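Local coordinates for conserved membrane protein (Chlamydia abortus, PDB 6GZU), which combines deubiquitinating and acetyltransferase activities as a secreted effector of the CE clan and induces fragmentation of the Golgi, at residues Q198-S201 with T202-G205. Residues are numbered along the deposited sequence; the frame is centred on the assembly and turned at random.
Sequences QQDS and TSCG
Asp200 folds its carboxylate back over the turn, and its OD1 takes three hydrogen bonds from the two residues that lead into helix 204-217 of this Ulp1-like (CE clan) protease domain. The backbone N of Thr202 lies 3.0 Å from Asp200 OD1, making an Asx turn; it approaches from above the carboxylate plane, 41° out of it. Ser203 supplies the other two bonds, both on the syn side: its N lies 2.9 Å from Asp200 OD1, and its OG, 2.7 Å from Asp200 OD1, is the shortest of the three. Chi1 of Asp200 (54°) brings the carboxylate over the N-H groups of Thr202 and Ser203, and its rotation about CB-CG presents OD1 to them. A water bridges the turn, accepting from Gln199 N and donating to Ser203 OG at 2.8 Å. Gln198 stands six residues before Cys204, so it is probably the counterpart of the oxyanion-hole glutamine. The arrangement of Cys204, His134 and Asp151 is consistent with the Cys-His-Asp triad of these proteases. The amide of Gln198 is held from both ends: NE2 donates to Asp200 O at 2.9 Å, from above the carbonyl plane, while OE1 is hydrogen-bonded to Ser152 OG. Its chain runs fully extended, CG anti to the backbone N (chi1 170°), carrying the amide alongside the helix start, where Gln198 OE1 rests 3.3 Å from Cys204 CB.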
loop_
_atom_site.group_PDB
_atom_site.type_symbol
_atom_site.label_atom_id
_atom_site.label_comp_id
_atom_site.label_asym_id
_atom_site.label_seq_id
_atom_site.Cartn_x
_atom_site.Cartn_y
_atom_site.Cartn_z
ATOM N N GLN A 198 -5.753 14.516 -8.798
ATOM C CA GLN A 198 -4.927 14.172 -9.958
ATOM C C GLN A 198 -5.560 14.790 -11.179
ATOM O O GLN A 198 -6.777 14.765 -11.300
ATOM C CB GLN A 198 -4.827 12.652 -10.120
ATOM C CG GLN A 198 -4.190 12.154 -11.430
ATOM C CD GLN A 198 -4.181 10.651 -11.489
ATOM O OE1 GLN A 198 -4.284 9.992 -10.449
ATOM N NE2 GLN A 198 -4.092 10.090 -12.667
ATOM N N GLN A 199 -4.719 15.327 -12.083
ATOM C CA GLN A 199 -5.149 16.127 -13.229
ATOM C C GLN A 199 -4.791 15.550 -14.582
ATOM O O GLN A 199 -5.067 16.173 -15.597
ATOM C CB GLN A 199 -4.504 17.515 -13.177
ATOM C CG GLN A 199 -4.601 18.201 -11.839
ATOM C CD GLN A 199 -6.022 18.605 -11.493
ATOM O OE1 GLN A 199 -6.889 18.767 -12.380
ATOM N NE2 GLN A 199 -6.271 18.794 -10.196
ATOM N N ASP A 200 -4.141 14.401 -14.605
ATOM C CA ASP A 200 -3.738 13.776 -15.849
ATOM C C ASP A 200 -4.060 12.294 -15.776
ATOM O O ASP A 200 -4.733 11.832 -14.856
ATOM C CB ASP A 200 -2.246 14.019 -16.071
ATOM C CG ASP A 200 -1.419 13.578 -14.897
ATOM O OD1 ASP A 200 -1.701 12.476 -14.369
ATOM O OD2 ASP A 200 -0.493 14.336 -14.495
ATOM N N SER A 201 -3.577 11.521 -16.729
ATOM C CA SER A 201 -4.013 10.133 -16.780
ATOM C C SER A 201 -2.960 9.207 -16.182
ATOM O O SER A 201 -3.155 7.985 -16.115
ATOM C CB SER A 201 -4.314 9.740 -18.225
ATOM O OG SER A 201 -3.392 10.368 -19.099
ATOM N N THR A 202 -1.850 9.788 -15.734
ATOM C CA THR A 202 -0.632 9.005 -15.548
ATOM C C THR A 202 0.104 9.169 -14.209
ATOM O O THR A 202 0.982 8.358 -13.894
ATOM C CB THR A 202 0.375 9.302 -16.686
ATOM O OG1 THR A 202 0.797 10.669 -16.614
ATOM C CG2 THR A 202 -0.259 9.047 -18.065
ATOM N N SER A 203 -0.235 10.206 -13.433
ATOM C CA SER A 203 0.510 10.563 -12.202
ATOM C C SER A 203 0.043 9.934 -10.901
ATOM O O SER A 203 0.547 10.301 -9.823
ATOM C CB SER A 203 0.505 12.056 -11.956
ATOM O OG SER A 203 -0.820 12.541 -11.848
ATOM N N CYS A 204 -0.903 8.996 -10.957
ATOM C CA CYS A 204 -1.422 8.376 -9.725
ATOM C C CYS A 204 -0.348 7.805 -8.831
ATOM O O CYS A 204 -0.484 7.911 -7.582
ATOM C CB CYS A 204 -2.423 7.275 -10.084
ATOM S SG CYS A 204 -1.793 6.165 -11.376
ATOM N N GLY A 205 0.672 7.152 -9.416
ATOM C CA GLY A 205 1.727 6.525 -8.613
ATOM C C GLY A 205 2.566 7.550 -7.864
ATOM O O GLY A 205 3.035 7.293 -6.747
HETATM O O HOH W 1 -1.836 15.186 -11.623
#